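Local coordinates for protein CDP-glucose-4,6-dehydratase (Yersinia pseudotuberculosis, PDB 1RKX) that probably catalyses the NAD-dependent dehydration of CDP-D-glucose to its 4-keto-6-deoxy sugar, as an extended short-chain dehydrogenase/reductase, at residues A53-A56 against D57-S61; D341-E344 against Y345-E349; P264-A267 against D268-P271; P318-N321 against L322-L326. All blocks are in the same frame, centred on the assembly; numbering follows the deposited sequence.

Contact 1: residues A53-A56 against D57-S61; sequences ARVA and DGMQS
Arg54 grips the carboxylate of Asp57 side-on with two nitrogens. Its NE gives a nearly straight bond to Asp57 OD2 at 2.9 Å (172°). Its NH2 reaches Asp57 OD1 at 3.0 Å, on the syn side of the carboxylate. Both oxygens lie near the guanidinium plane, but the two planes are turned 41° apart. The arginine chain is bent at chi2 and chi3, which brings NE and NH2 to the Asp57 carboxylate. The remaining nitrogen, NH1, forms a salt bridge with Glu51, so the guanidinium is held by two carboxylates. Arg54 has positive phi and is the C-prime residue of a Schellman motif that ends helix 49-52. The chain then turns toward strand 60-63, an outermost strand of the parallel Rossmann sheet. In this turn Met59 N donates to Ala56 O at 3.1 Å. Water 1 links Arg54 O to Gly58 N, weakly at the Gly58 end. Apolar contacts lie further along. Met59 SD rests 3.9 Å from Val55 CG1, the two side chains running side by side, and both touch Ser26 of helix 20-31. Ala56 CB meets Ser61 CB at 3.8 Å, while Ser61 OG is bonded to His17.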
loop_
_atom_site.group_PDB
_atom_site.type_symbol
_atom_site.label_atom_id
_atom_site.label_comp_id
_atom_site.label_asym_id
_atom_site.label_seq_id
_atom_site.Cartn_x
_atom_site.Cartn_y
_atom_site.Cartn_z
ATOM N N ALA C 53 5.520 -31.575 -33.705
ATOM C CA ALA C 53 4.281 -31.039 -34.252
ATOM C C ALA C 53 4.479 -30.237 -35.529
ATOM O O ALA C 53 3.573 -29.534 -35.965
ATOM C CB ALA C 53 3.570 -30.179 -33.201
ATOM N N ARG C 54 5.665 -30.344 -36.126
ATOM C CA ARG C 54 5.975 -29.633 -37.369
ATOM C C ARG C 54 5.579 -28.163 -37.325
ATOM O O ARG C 54 4.976 -27.642 -38.264
ATOM C CB ARG C 54 5.272 -30.300 -38.565
ATOM C CG ARG C 54 5.600 -31.776 -38.773
ATOM C CD ARG C 54 7.094 -32.037 -38.664
ATOM N NE ARG C 54 7.875 -31.022 -39.364
ATOM C CZ ARG C 54 9.135 -30.721 -39.066
ATOM N NH1 ARG C 54 9.754 -31.362 -38.083
ATOM N NH2 ARG C 54 9.770 -29.769 -39.734
ATOM N N VAL C 55 5.930 -27.483 -36.238
ATOM C CA VAL C 55 5.589 -26.073 -36.097
ATOM C C VAL C 55 6.080 -25.181 -37.243
ATOM O O VAL C 55 5.367 -24.279 -37.676
ATOM C CB VAL C 55 6.134 -25.500 -34.758
ATOM C CG1 VAL C 55 5.943 -23.994 -34.710
ATOM C CG2 VAL C 55 5.417 -26.145 -33.583
ATOM N N ALA C 56 7.286 -25.432 -37.744
ATOM C CA ALA C 56 7.850 -24.596 -38.808
ATOM C C ALA C 56 7.218 -24.714 -40.193
ATOM O O ALA C 56 7.175 -23.743 -40.943
ATOM C CB ALA C 56 9.344 -24.861 -38.926
ATOM N N ASP C 57 6.729 -25.900 -40.527
ATOM C CA ASP C 57 6.168 -26.147 -41.853
ATOM C C ASP C 57 5.097 -25.191 -42.352
ATOM O O ASP C 57 5.022 -24.932 -43.553
ATOM C CB ASP C 57 5.673 -27.591 -41.932
ATOM C CG ASP C 57 6.779 -28.586 -41.651
ATOM O OD1 ASP C 57 7.939 -28.147 -41.481
ATOM O OD2 ASP C 57 6.501 -29.799 -41.592
ATOM N N GLY C 58 4.282 -24.650 -41.453
ATOM C CA GLY C 58 3.239 -23.734 -41.890
ATOM C C GLY C 58 3.516 -22.268 -41.612
ATOM O O GLY C 58 2.588 -21.457 -41.553
ATOM N N MET C 59 4.788 -21.911 -41.457
ATOM C CA MET C 59 5.142 -20.526 -41.159
ATOM C C MET C 59 6.572 -20.212 -41.582
ATOM O O MET C 59 7.290 -21.083 -42.065
ATOM C CB MET C 59 5.021 -20.289 -39.649
ATOM C CG MET C 59 6.050 -21.086 -38.844
ATOM S SD MET C 59 5.908 -20.925 -37.041
ATOM C CE MET C 59 6.478 -19.223 -36.810
ATOM N N GLN C 60 6.967 -18.953 -41.406
ATOM C CA GLN C 60 8.330 -18.517 -41.694
ATOM C C GLN C 60 9.074 -18.757 -40.387
ATOM O O GLN C 60 8.689 -18.220 -39.354
ATOM C CB GLN C 60 8.377 -17.024 -42.002
ATOM C CG GLN C 60 7.971 -16.630 -43.399
ATOM C CD GLN C 60 8.259 -15.170 -43.671
ATOM O OE1 GLN C 60 9.383 -14.706 -43.481
ATOM N NE2 GLN C 60 7.246 -14.437 -44.124
ATOM N N SER C 61 10.135 -19.553 -40.428
ATOM C CA SER C 61 10.889 -19.855 -39.224
ATOM C C SER C 61 12.336 -19.362 -39.318
ATOM O O SER C 61 13.126 -19.879 -40.110
ATOM C CB SER C 61 10.851 -21.363 -38.984
ATOM O OG SER C 61 11.533 -21.730 -37.808
HETATM O O HOH W 1 3.049 -26.026 -39.325
#

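Contact 2: residues D341-E344 against Y345-E349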
loop_
_atom_site.group_PDB
_atom_site.type_symbol
_atom_site.label_atom_id
_atom_site.label_comp_id
_atom_site.label_asym_id
_atom_site.label_seq_id
_atom_site.Cartn_x
_atom_site.Cartn_y
_atom_site.Cartn_z
ATOM N N ASP C 341 0.431 -38.756 -35.658
ATOM C CA ASP C 341 0.878 -37.524 -36.298
ATOM C C ASP C 341 0.542 -36.428 -35.293
ATOM O O ASP C 341 -0.622 -36.053 -35.143
ATOM C CB ASP C 341 0.102 -37.283 -37.597
ATOM C CG ASP C 341 0.534 -36.012 -38.318
ATOM O OD1 ASP C 341 0.888 -35.022 -37.642
ATOM O OD2 ASP C 341 0.504 -35.991 -39.568
ATOM N N MET C 342 1.556 -35.911 -34.608
ATOM C CA MET C 342 1.315 -34.894 -33.593
ATOM C C MET C 342 1.019 -33.498 -34.118
ATOM O O MET C 342 0.591 -32.628 -33.365
ATOM C CB MET C 342 2.473 -34.877 -32.597
ATOM C CG MET C 342 2.676 -36.226 -31.907
ATOM S SD MET C 342 1.113 -36.977 -31.370
ATOM C CE MET C 342 0.669 -35.910 -29.976
ATOM N N HIS C 343 1.234 -33.274 -35.412
ATOM C CA HIS C 343 0.914 -31.970 -35.972
ATOM C C HIS C 343 -0.607 -31.888 -36.030
ATOM O O HIS C 343 -1.210 -30.935 -35.541
ATOM C CB HIS C 343 1.492 -31.803 -37.380
ATOM C CG HIS C 343 1.070 -30.531 -38.051
ATOM N ND1 HIS C 343 0.035 -30.474 -38.960
ATOM C CD2 HIS C 343 1.501 -29.258 -37.893
ATOM C CE1 HIS C 343 -0.154 -29.220 -39.332
ATOM N NE2 HIS C 343 0.721 -28.461 -38.697
ATOM N N GLU C 344 -1.223 -32.902 -36.630
ATOM C CA GLU C 344 -2.675 -32.950 -36.735
ATOM C C GLU C 344 -3.318 -33.117 -35.367
ATOM O O GLU C 344 -4.346 -32.511 -35.087
ATOM C CB GLU C 344 -3.113 -34.104 -37.638
ATOM C CG GLU C 344 -2.782 -33.903 -39.105
ATOM C CD GLU C 344 -3.272 -32.565 -39.630
ATOM O OE1 GLU C 344 -4.420 -32.180 -39.316
ATOM O OE2 GLU C 344 -2.510 -31.898 -40.363
ATOM N N TYR C 345 -2.716 -33.945 -34.520
ATOM C CA TYR C 345 -3.264 -34.165 -33.184
ATOM C C TYR C 345 -3.314 -32.853 -32.410
ATOM O O TYR C 345 -4.307 -32.549 -31.748
ATOM C CB TYR C 345 -2.419 -35.175 -32.406
ATOM C CG TYR C 345 -3.059 -35.612 -31.106
ATOM C CD1 TYR C 345 -3.935 -36.700 -31.067
ATOM C CD2 TYR C 345 -2.809 -34.922 -29.917
ATOM C CE1 TYR C 345 -4.544 -37.092 -29.876
ATOM C CE2 TYR C 345 -3.415 -35.302 -28.720
ATOM C CZ TYR C 345 -4.280 -36.389 -28.709
ATOM O OH TYR C 345 -4.882 -36.786 -27.538
ATOM N N SER C 346 -2.241 -32.068 -32.498
ATOM C CA SER C 346 -2.180 -30.791 -31.787
ATOM C C SER C 346 -3.194 -29.802 -32.337
ATOM O O SER C 346 -3.765 -29.011 -31.588
ATOM C CB SER C 346 -0.768 -30.200 -31.867
ATOM O OG SER C 346 0.153 -31.042 -31.196
ATOM N N ILE C 347 -3.425 -29.850 -33.643
ATOM C CA ILE C 347 -4.397 -28.954 -34.260
ATOM C C ILE C 347 -5.784 -29.289 -33.725
ATOM O O ILE C 347 -6.580 -28.402 -33.417
ATOM C CB ILE C 347 -4.418 -29.111 -35.797
ATOM C CG1 ILE C 347 -3.039 -28.781 -36.373
ATOM C CG2 ILE C 347 -5.492 -28.209 -36.398
ATOM C CD1 ILE C 347 -2.533 -27.404 -36.010
ATOM N N THR C 348 -6.069 -30.583 -33.624
ATOM C CA THR C 348 -7.358 -31.031 -33.111
ATOM C C THR C 348 -7.516 -30.620 -31.650
ATOM O O THR C 348 -8.616 -30.285 -31.213
ATOM C CB THR C 348 -7.504 -32.562 -33.235
ATOM O OG1 THR C 348 -7.549 -32.920 -34.623
ATOM C CG2 THR C 348 -8.779 -33.042 -32.549
ATOM N N GLU C 349 -6.419 -30.647 -30.894
ATOM C CA GLU C 349 -6.480 -30.255 -29.493
ATOM C C GLU C 349 -6.888 -28.794 -29.405
ATOM O O GLU C 349 -7.704 -28.413 -28.568
ATOM C CB GLU C 349 -5.131 -30.466 -28.807
ATOM C CG GLU C 349 -5.175 -30.190 -27.320
ATOM C CD GLU C 349 -4.588 -31.321 -26.507
ATOM O OE1 GLU C 349 -4.929 -32.491 -26.779
ATOM O OE2 GLU C 349 -3.794 -31.042 -25.585
#
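The imidazole of His343 carries Ile347 CG1 over one face, offset toward the rim, with CG1 4.2 Å from His343 CE1. At the ring edge, close to its plane, His343 ND1 donates to Glu344 OE2 at 3.2 Å. That oxygen is met from well above its carboxylate plane. The residues form the first turns of helix 342-355, with Asp341 as the N-cap. Asp341 OD1 accepts from both His343 N and Glu344 N, the latter at 3.2 Å and nearly straight (167°). Two of the amides at the helix start are thus satisfied by one oxygen. In the same first turn, Met342 and Tyr345 make a Met-aromatic contact, lying side by side and pointing the same way. The methionine is bent at chi2 and chi3, which brings CE within 3.6 Å of Tyr345 CD2. The approach to the ring is oblique. Trp332 of helix 322-338 packs against both residues, its ring meeting that of Tyr345 at about 80°. Met342 O takes two bonds from one residue. Ser346 N arrives at 3.0 Å from above the carbonyl plane, and the hydroxyl Ser346 OG donates to Met342 O at 2.7 Å, with the C=O...OG angle at 163°.

Contact 3: residues P264-A267 against D268-P271; sequences PNDA and DATP
Asp268 CB lies 2.9 Å from Asn265 O, the same oxygen that accepts the backbone bond from Asp268 N at 2.7 Å. From CB the side chain extends with CG anti to the backbone N (chi1 -172°). Its two oxygens then part. OD2 has Pro264 CB as its neighbour at 4.2 Å, a loose contact with the proline ring. OD1 turns to the main chain of another part of the fold and accepts from Leu322 N, at the start of helix 322-338. The carboxylate therefore joins this turn to that helix, and the amide dipoles there would probably favour its negative charge. A second bond follows one residue later. Ala269 N donates to Asp266 O at 2.9 Å, from well above the carbonyl plane. Ala269 CB packs 3.4 Å from Asp266 OD2. The Asp266 carboxylate itself is held elsewhere, with OD2 bonded to Tyr302 and OD1 in a salt bridge with Lys304. Lys311 of the second subunit makes only a long, weak ion pair with OD1. Beyond the turn, Thr270 OG1 donates to Asp268 O at 2.7 Å. Both turn bonds run from an amide to the carbonyl three residues before it. This is the pattern of a short 3-10 turn, here linking strand 259-261, an outermost strand of the Rossmann sheet, to the short strand 270-271.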
loop_
_atom_site.group_PDB
_atom_site.type_symbol
_atom_site.label_atom_id
_atom_site.label_comp_id
_atom_site.label_asym_id
_atom_site.label_seq_id
_atom_site.Cartn_x
_atom_site.Cartn_y
_atom_site.Cartn_z
ATOM N N PRO C 264 -5.629 -19.935 -13.487
ATOM C CA PRO C 264 -6.808 -20.762 -13.212
ATOM C C PRO C 264 -7.564 -20.304 -11.969
ATOM O O PRO C 264 -7.080 -19.465 -11.209
ATOM C CB PRO C 264 -6.204 -22.141 -13.022
ATOM C CG PRO C 264 -4.944 -21.808 -12.264
ATOM C CD PRO C 264 -4.401 -20.605 -13.019
ATOM N N ASN C 265 -8.746 -20.873 -11.754
ATOM C CA ASN C 265 -9.536 -20.529 -10.581
ATOM C C ASN C 265 -8.900 -21.238 -9.394
ATOM O O ASN C 265 -8.561 -22.420 -9.482
ATOM C CB ASN C 265 -10.983 -20.979 -10.778
ATOM C CG ASN C 265 -11.629 -20.327 -11.986
ATOM O OD1 ASN C 265 -11.512 -19.116 -12.185
ATOM N ND2 ASN C 265 -12.317 -21.125 -12.798
ATOM N N ASP C 266 -8.725 -20.521 -8.290
ATOM C CA ASP C 266 -8.100 -21.108 -7.110
ATOM C C ASP C 266 -8.859 -22.333 -6.615
ATOM O O ASP C 266 -8.285 -23.197 -5.957
ATOM C CB ASP C 266 -8.000 -20.085 -5.978
ATOM C CG ASP C 266 -7.066 -20.539 -4.862
ATOM O OD1 ASP C 266 -7.219 -20.048 -3.725
ATOM O OD2 ASP C 266 -6.173 -21.376 -5.123
ATOM N N ALA C 267 -10.147 -22.406 -6.928
ATOM C CA ALA C 267 -10.950 -23.549 -6.500
ATOM C C ALA C 267 -10.436 -24.811 -7.190
ATOM O O ALA C 267 -10.711 -25.933 -6.761
ATOM C CB ALA C 267 -12.415 -23.319 -6.845
ATOM N N ASP C 268 -9.672 -24.602 -8.257
ATOM C CA ASP C 268 -9.094 -25.679 -9.057
ATOM C C ASP C 268 -7.772 -26.152 -8.443
ATOM O O ASP C 268 -7.259 -27.212 -8.800
ATOM C CB ASP C 268 -8.874 -25.157 -10.490
ATOM C CG ASP C 268 -8.459 -26.244 -11.473
ATOM O OD1 ASP C 268 -9.193 -27.248 -11.616
ATOM O OD2 ASP C 268 -7.400 -26.077 -12.122
ATOM N N ALA C 269 -7.239 -25.368 -7.505
ATOM C CA ALA C 269 -5.971 -25.681 -6.845
ATOM C C ALA C 269 -5.920 -27.117 -6.344
ATOM O O ALA C 269 -6.703 -27.513 -5.480
ATOM C CB ALA C 269 -5.731 -24.719 -5.693
ATOM N N THR C 270 -4.978 -27.884 -6.879
ATOM C CA THR C 270 -4.828 -29.287 -6.516
ATOM C C THR C 270 -3.381 -29.639 -6.186
ATOM O O THR C 270 -2.465 -29.276 -6.925
ATOM C CB THR C 270 -5.290 -30.190 -7.679
ATOM O OG1 THR C 270 -6.589 -29.771 -8.126
ATOM C CG2 THR C 270 -5.343 -31.643 -7.240
ATOM N N PRO C 271 -3.155 -30.353 -5.069
ATOM C CA PRO C 271 -1.797 -30.744 -4.673
ATOM C C PRO C 271 -1.216 -31.730 -5.686
ATOM O O PRO C 271 -1.936 -32.217 -6.558
ATOM C CB PRO C 271 -2.010 -31.366 -3.294
ATOM C CG PRO C 271 -3.375 -31.964 -3.410
ATOM C CD PRO C 271 -4.147 -30.866 -4.108
HETATM O O HOH W 2 -8.810 -25.768 -4.207
#

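Contact 4: residues P318-N321 against L322-L326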
loop_
_atom_site.group_PDB
_atom_site.type_symbol
_atom_site.label_atom_id
_atom_site.label_comp_id
_atom_site.label_asym_id
_atom_site.label_seq_id
_atom_site.Cartn_x
_atom_site.Cartn_y
_atom_site.Cartn_z
ATOM N N PRO C 318 -11.076 -19.135 -17.968
ATOM C CA PRO C 318 -10.487 -20.442 -18.268
ATOM C C PRO C 318 -11.598 -21.393 -18.708
ATOM O O PRO C 318 -12.766 -21.174 -18.387
ATOM C CB PRO C 318 -9.838 -20.843 -16.945
ATOM C CG PRO C 318 -10.658 -20.127 -15.919
ATOM C CD PRO C 318 -10.874 -18.778 -16.554
ATOM N N ARG C 319 -11.240 -22.449 -19.428
ATOM C CA ARG C 319 -12.238 -23.381 -19.939
ATOM C C ARG C 319 -12.141 -24.804 -19.417
ATOM O O ARG C 319 -13.142 -25.522 -19.401
ATOM C CB ARG C 319 -12.173 -23.417 -21.469
ATOM C CG ARG C 319 -12.213 -22.055 -22.116
ATOM C CD ARG C 319 -12.234 -22.159 -23.631
ATOM N NE ARG C 319 -12.132 -20.836 -24.230
ATOM C CZ ARG C 319 -12.410 -20.559 -25.497
ATOM N NH1 ARG C 319 -12.816 -21.522 -26.319
ATOM N NH2 ARG C 319 -12.284 -19.315 -25.939
ATOM N N TRP C 320 -10.950 -25.220 -18.992
ATOM C CA TRP C 320 -10.765 -26.581 -18.496
ATOM C C TRP C 320 -10.305 -26.682 -17.046
ATOM O O TRP C 320 -9.361 -26.003 -16.637
ATOM C CB TRP C 320 -9.742 -27.335 -19.351
ATOM C CG TRP C 320 -10.107 -27.512 -20.795
ATOM C CD1 TRP C 320 -11.349 -27.392 -21.359
ATOM C CD2 TRP C 320 -9.221 -27.893 -21.852
ATOM N NE1 TRP C 320 -11.288 -27.679 -22.705
ATOM C CE2 TRP C 320 -9.992 -27.991 -23.032
ATOM C CE3 TRP C 320 -7.846 -28.168 -21.917
ATOM C CZ2 TRP C 320 -9.433 -28.352 -24.267
ATOM C CZ3 TRP C 320 -7.291 -28.526 -23.143
ATOM C CH2 TRP C 320 -8.087 -28.615 -24.301
ATOM N N ASN C 321 -10.965 -27.536 -16.269
ATOM C CA ASN C 321 -10.554 -27.728 -14.887
ATOM C C ASN C 321 -9.278 -28.553 -15.002
ATOM O O ASN C 321 -8.910 -28.968 -16.102
ATOM C CB ASN C 321 -11.621 -28.488 -14.092
ATOM C CG ASN C 321 -11.978 -29.820 -14.715
ATOM O OD1 ASN C 321 -11.119 -30.674 -14.921
ATOM N ND2 ASN C 321 -13.257 -30.005 -15.016
ATOM N N LEU C 322 -8.603 -28.804 -13.888
ATOM C CA LEU C 322 -7.360 -29.558 -13.951
ATOM C C LEU C 322 -7.548 -30.980 -14.473
ATOM O O LEU C 322 -6.796 -31.425 -15.339
ATOM C CB LEU C 322 -6.671 -29.587 -12.585
ATOM C CG LEU C 322 -5.220 -30.083 -12.641
ATOM C CD1 LEU C 322 -4.445 -29.281 -13.683
ATOM C CD2 LEU C 322 -4.569 -29.960 -11.273
ATOM N N ASN C 323 -8.554 -31.687 -13.958
ATOM C CA ASN C 323 -8.817 -33.060 -14.388
ATOM C C ASN C 323 -8.916 -33.161 -15.904
ATOM O O ASN C 323 -8.291 -34.022 -16.516
ATOM C CB ASN C 323 -10.109 -33.589 -13.762
ATOM C CG ASN C 323 -10.034 -33.678 -12.252
ATOM O OD1 ASN C 323 -10.889 -34.291 -11.613
ATOM N ND2 ASN C 323 -9.013 -33.059 -11.670
ATOM N N THR C 324 -9.717 -32.287 -16.503
ATOM C CA THR C 324 -9.881 -32.276 -17.948
ATOM C C THR C 324 -8.512 -32.090 -18.597
ATOM O O THR C 324 -8.137 -32.821 -19.522
ATOM C CB THR C 324 -10.800 -31.124 -18.386
ATOM O OG1 THR C 324 -12.106 -31.317 -17.831
ATOM C CG2 THR C 324 -10.895 -31.054 -19.902
ATOM N N THR C 325 -7.765 -31.113 -18.098
ATOM C CA THR C 325 -6.431 -30.809 -18.615
ATOM C C THR C 325 -5.480 -32.002 -18.515
ATOM O O THR C 325 -4.783 -32.327 -19.479
ATOM C CB THR C 325 -5.838 -29.585 -17.871
ATOM O OG1 THR C 325 -6.571 -28.413 -18.261
ATOM C CG2 THR C 325 -4.351 -29.399 -18.197
ATOM N N LEU C 326 -5.456 -32.663 -17.361
ATOM C CA LEU C 326 -4.584 -33.823 -17.175
ATOM C C LEU C 326 -4.964 -34.952 -18.134
ATOM O O LEU C 326 -4.105 -35.697 -18.607
ATOM C CB LEU C 326 -4.658 -34.325 -15.725
ATOM C CG LEU C 326 -4.031 -33.427 -14.653
ATOM C CD1 LEU C 326 -4.269 -34.014 -13.267
ATOM C CD2 LEU C 326 -2.533 -33.289 -14.923
HETATM O O HOH W 3 -6.441 -25.890 -17.547
HETATM O O HOH W 4 -13.121 -28.979 -17.454
#
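The Asn321 side chain sits with CG between its backbone N and carbonyl carbon (chi1 56°), which swings OD1 forward over the first turn of helix 322-338. There it takes a bond from Thr324 N at 2.7 Å, nearly straight (173°), the classic N-cap. For Thr324, chi1 of -63° sets CG2 anti to the backbone N and sends it onto the indole of Trp320. The methyl lies over one face, 4.0 Å from the centroid of the five-membered ring, as a CH-pi contact offset toward the rim. The two side chains cross at about a right angle. Thr325 OG1 comes to the indole at the edge instead, near the ring plane, 3.9 Å from Trp320 CE3. Asn321 O accepts from Thr325 N at 3.1 Å, the first bond of the helix ladder. Water 3 lies between Trp320 O and Thr325 OG1, and water 4 joins Asn321 N to Thr324 OG1. The indole is held further by Thr356, which bonds NE1, and by Tyr328, whose ring stacks on it. The side chain of Asn321 caps the helix, while its carbonyl starts the ordinary helical bonding. One residue thus satisfies two first-turn amides, Thr324 N and Thr325 N.

How the contacts relate
The four contacts form two touching pairs. Contacts 1 and 2 have centres 13 Å apart and meet where Ala53 packs on His343, Met342 and Ser346. Contacts 3 and 4 are 10 Å apart between centres and are joined through the Asp268 carboxylate and by Thr270 packing on Leu322. The pairs are bridged by successive helices 322-338 and 342-355: the backbone O of Glu349 in contact 2 packs on Trp320 CH2 of contact 4 (4.3 Å). Contacts 1 and 3 lie on opposite sides of the chain's centre, 34 Å apart between centres. The bound NAD lies about 9 Å from the Val55 side chain, 11 Å from Pro264, 12 Å from Thr325 and 14 Å from Ser346.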